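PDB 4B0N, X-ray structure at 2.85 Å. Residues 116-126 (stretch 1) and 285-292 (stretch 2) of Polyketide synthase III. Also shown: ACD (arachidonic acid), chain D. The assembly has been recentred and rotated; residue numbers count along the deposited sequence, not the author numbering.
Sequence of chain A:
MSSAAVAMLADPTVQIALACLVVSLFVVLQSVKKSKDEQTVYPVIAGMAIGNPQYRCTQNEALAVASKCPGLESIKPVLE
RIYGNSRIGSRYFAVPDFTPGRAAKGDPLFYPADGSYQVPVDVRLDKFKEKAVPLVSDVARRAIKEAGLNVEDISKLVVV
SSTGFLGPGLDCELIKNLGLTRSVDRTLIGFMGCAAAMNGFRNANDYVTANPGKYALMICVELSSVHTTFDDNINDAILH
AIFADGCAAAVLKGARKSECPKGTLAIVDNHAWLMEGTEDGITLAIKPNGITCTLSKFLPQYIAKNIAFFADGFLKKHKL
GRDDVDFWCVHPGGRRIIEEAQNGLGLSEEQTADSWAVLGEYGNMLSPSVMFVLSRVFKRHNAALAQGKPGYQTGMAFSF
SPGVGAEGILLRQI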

# COMPACT_ATOMS: atom_id res chain seq x y z
N SER A 116 4.27 -14.87 28.39
CA SER A 116 3.43 -15.62 27.46
C SER A 116 3.40 -14.98 26.08
O SER A 116 3.05 -15.64 25.10
CB SER A 116 2.01 -15.71 28.02
OG SER A 116 1.45 -14.42 28.19
N TYR A 117 3.74 -13.69 26.04
CA TYR A 117 3.72 -12.90 24.80
C TYR A 117 2.35 -12.91 24.11
O TYR A 117 2.23 -13.21 22.92
CB TYR A 117 4.87 -13.32 23.87
CG TYR A 117 6.24 -13.10 24.47
CD1 TYR A 117 6.83 -14.06 25.29
CD2 TYR A 117 6.94 -11.91 24.25
CE1 TYR A 117 8.08 -13.85 25.86
CE2 TYR A 117 8.18 -11.69 24.81
CZ TYR A 117 8.75 -12.66 25.62
OH TYR A 117 9.99 -12.44 26.18
N GLN A 118 1.33 -12.57 24.89
CA GLN A 118 -0.05 -12.50 24.41
C GLN A 118 -0.49 -11.05 24.40
O GLN A 118 -0.86 -10.49 25.44
CB GLN A 118 -0.99 -13.32 25.31
CG GLN A 118 -0.60 -14.78 25.51
CD GLN A 118 -1.08 -15.68 24.39
OE1 GLN A 118 -2.28 -15.86 24.19
NE2 GLN A 118 -0.14 -16.27 23.66
N VAL A 119 -0.42 -10.43 23.22
CA VAL A 119 -0.87 -9.05 23.03
C VAL A 119 -1.76 -8.97 21.79
O VAL A 119 -1.38 -9.46 20.73
CB VAL A 119 0.31 -8.07 22.89
CG1 VAL A 119 -0.19 -6.63 22.83
CG2 VAL A 119 1.30 -8.22 24.04
N PRO A 120 -2.96 -8.37 21.93
CA PRO A 120 -3.87 -8.20 20.80
C PRO A 120 -3.25 -7.32 19.70
O PRO A 120 -2.48 -6.41 20.02
CB PRO A 120 -5.07 -7.50 21.43
CG PRO A 120 -5.04 -7.91 22.86
CD PRO A 120 -3.58 -7.95 23.20
N VAL A 121 -3.60 -7.61 18.44
CA VAL A 121 -3.06 -6.88 17.28
C VAL A 121 -3.20 -5.37 17.38
O VAL A 121 -2.27 -4.65 17.04
CB VAL A 121 -3.67 -7.32 15.93
CG1 VAL A 121 -2.64 -8.04 15.07
CG2 VAL A 121 -4.94 -8.13 16.10
N ASP A 122 -4.36 -4.90 17.84
CA ASP A 122 -4.61 -3.47 17.92
C ASP A 122 -3.65 -2.77 18.89
O ASP A 122 -3.15 -1.69 18.59
CB ASP A 122 -6.07 -3.15 18.24
CG ASP A 122 -6.59 -3.90 19.45
OD1 ASP A 122 -6.45 -5.14 19.51
OD2 ASP A 122 -7.17 -3.24 20.34
N VAL A 123 -3.38 -3.41 20.03
CA VAL A 123 -2.42 -2.89 21.01
C VAL A 123 -0.99 -2.93 20.45
O VAL A 123 -0.21 -2.00 20.66
CB VAL A 123 -2.49 -3.67 22.35
CG1 VAL A 123 -1.62 -3.01 23.41
CG2 VAL A 123 -3.93 -3.76 22.84
N ARG A 124 -0.67 -4.00 19.72
CA ARG A 124 0.61 -4.13 19.03
C ARG A 124 0.81 -3.03 17.98
O ARG A 124 1.90 -2.47 17.86
CB ARG A 124 0.76 -5.52 18.39
CG ARG A 124 1.01 -6.64 19.39
CD ARG A 124 1.18 -7.99 18.70
NE ARG A 124 1.15 -9.09 19.67
CZ ARG A 124 2.23 -9.69 20.18
NH1 ARG A 124 3.45 -9.32 19.82
NH2 ARG A 124 2.07 -10.67 21.05
N LEU A 125 -0.25 -2.73 17.23
CA LEU A 125 -0.20 -1.68 16.21
C LEU A 125 -0.20 -0.27 16.82
O LEU A 125 0.40 0.64 16.26
CB LEU A 125 -1.33 -1.85 15.19
CG LEU A 125 -1.21 -3.05 14.24
CD1 LEU A 125 -2.55 -3.39 13.61
CD2 LEU A 125 -0.15 -2.83 13.18
N ASP A 126 -0.85 -0.12 17.97
CA ASP A 126 -0.80 1.13 18.73
C ASP A 126 0.63 1.45 19.18
O ASP A 126 1.03 2.62 19.20
CB ASP A 126 -1.73 1.06 19.96
CG ASP A 126 -3.21 1.16 19.59
OD1 ASP A 126 -3.52 1.55 18.44
OD2 ASP A 126 -4.05 0.85 20.45
N ALA A 285 0.68 -13.37 7.32
CA ALA A 285 -0.66 -13.36 7.89
C ALA A 285 -0.80 -12.30 8.98
O ALA A 285 0.19 -11.89 9.59
CB ALA A 285 -1.02 -14.73 8.44
N ILE A 286 -2.03 -11.85 9.20
CA ILE A 286 -2.35 -11.05 10.37
C ILE A 286 -3.25 -11.89 11.28
O ILE A 286 -4.44 -12.05 11.02
CB ILE A 286 -3.06 -9.73 10.01
CG1 ILE A 286 -2.31 -8.99 8.90
CG2 ILE A 286 -3.19 -8.86 11.26
CD1 ILE A 286 -3.07 -7.82 8.33
N LYS A 287 -2.64 -12.44 12.33
CA LYS A 287 -3.36 -13.22 13.33
C LYS A 287 -3.75 -12.33 14.52
O LYS A 287 -3.22 -11.22 14.65
CB LYS A 287 -2.50 -14.40 13.79
CG LYS A 287 -2.37 -15.51 12.76
CD LYS A 287 -1.32 -16.54 13.16
CE LYS A 287 -1.22 -17.64 12.12
NZ LYS A 287 -0.09 -18.58 12.40
N PRO A 288 -4.69 -12.79 15.38
CA PRO A 288 -5.08 -12.03 16.57
C PRO A 288 -3.92 -11.65 17.51
O PRO A 288 -3.98 -10.61 18.16
CB PRO A 288 -6.05 -12.97 17.28
CG PRO A 288 -6.66 -13.76 16.18
CD PRO A 288 -5.55 -13.98 15.19
N ASN A 289 -2.88 -12.48 17.57
CA ASN A 289 -1.73 -12.21 18.43
C ASN A 289 -0.58 -11.49 17.72
O ASN A 289 0.57 -11.51 18.19
CB ASN A 289 -1.25 -13.49 19.11
CG ASN A 289 -0.42 -13.22 20.36
OD1 ASN A 289 -0.64 -12.24 21.07
ND2 ASN A 289 0.54 -14.10 20.63
N GLY A 290 -0.89 -10.85 16.60
CA GLY A 290 0.11 -10.09 15.86
C GLY A 290 0.27 -10.52 14.42
O GLY A 290 -0.24 -11.57 14.02
N ILE A 291 0.98 -9.70 13.64
CA ILE A 291 1.34 -10.04 12.27
C ILE A 291 2.47 -11.06 12.31
O ILE A 291 3.48 -10.86 13.00
CB ILE A 291 1.80 -8.79 11.48
CG1 ILE A 291 0.65 -7.78 11.38
CG2 ILE A 291 2.30 -9.18 10.10
CD1 ILE A 291 1.07 -6.39 10.95
N THR A 292 2.30 -12.17 11.59
CA THR A 292 3.33 -13.20 11.54
C THR A 292 3.88 -13.43 10.15
O THR A 292 3.24 -13.14 9.13
CB THR A 292 2.85 -14.55 12.11
OG1 THR A 292 1.52 -14.83 11.66
CG2 THR A 292 2.89 -14.53 13.64
C1 ACD D . 10.32 -12.21 4.83
C2 ACD D . 9.06 -11.38 4.75
C3 ACD D . 8.92 -10.53 6.01
C4 ACD D . 7.46 -10.37 6.40
C5 ACD D . 7.36 -9.91 7.84
C6 ACD D . 6.17 -9.72 8.41
C7 ACD D . 6.10 -9.25 9.84
C8 ACD D . 6.20 -10.40 10.81
C9 ACD D . 6.68 -10.18 12.03
C10 ACD D . 6.79 -11.31 13.03
C11 ACD D . 8.23 -11.53 13.41
C12 ACD D . 8.58 -11.61 14.69
C13 ACD D . 10.02 -11.84 15.06
C14 ACD D . 10.47 -10.86 16.11
C15 ACD D . 11.76 -10.78 16.43
C16 ACD D . 12.25 -9.81 17.48
C17 ACD D . 12.25 -10.51 18.84
C18 ACD D . 13.67 -10.82 19.33
C19 ACD D . 13.70 -12.20 19.98
C20 ACD D . 15.00 -12.43 20.71
O1 ACD D . 11.09 -12.25 3.84

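The loop entering the helix is read by one asparagine at the tip of a hairpin. Tyr-117 contributes backbone: its carbonyl O accepts a hydrogen bond from ND2 of Asn-289 at 3.0 Å, while its ring leads away from the hairpin. Gln-118 lies at the exposed margin, its CB pointing away. At Val-119 the amide completes the pairing, N donating to OD1 of Asn-289 at 2.8 Å. A carboxamide suits this place because it offers a donor and an acceptor together, and a t rotamer of Asn-289 carries both to the Tyr-117 and Val-119 backbone.

Pro-120 sits at the N-cap position, its CA-to-CB bond pointing away from the hairpin; its CA makes a CA-H...O contact with Pro-288 O at 3.6 Å. Pro-288 O also takes a weak hydrogen bond from the first helical amide, Val-121 N, at 3.0 Å. Val-121 is the main apolar contact of the helix. Its CG1 packs 3.9 Å from CG2 of Ile-286 and 3.5 Å from CA of Gly-290, reaching both strands beside the type I turn from Lys-287 to Gly-290.

One helical turn on, Arg-124 points toward the hairpin and ties the loop to it. Its NE donates to Val-119 O at 2.8 Å within its own stretch, and NH2 donates to Asn-289 OD1 at 3.1 Å, so that OD1 serves two donors. Asn-289 O lies over one face of the guanidinium. Gly-290 leaves room for this arm: an ideal CB would stand just 3.1 Å from Arg-124 CD, and the backbone angles independently call for glycine. Leu-125 closes the contact more loosely, its CD2 4.4 Å from CD1 of Ile-291. The rule is economical: polar groups fix the loop and turn, and buried aliphatic side chains fill in beside them.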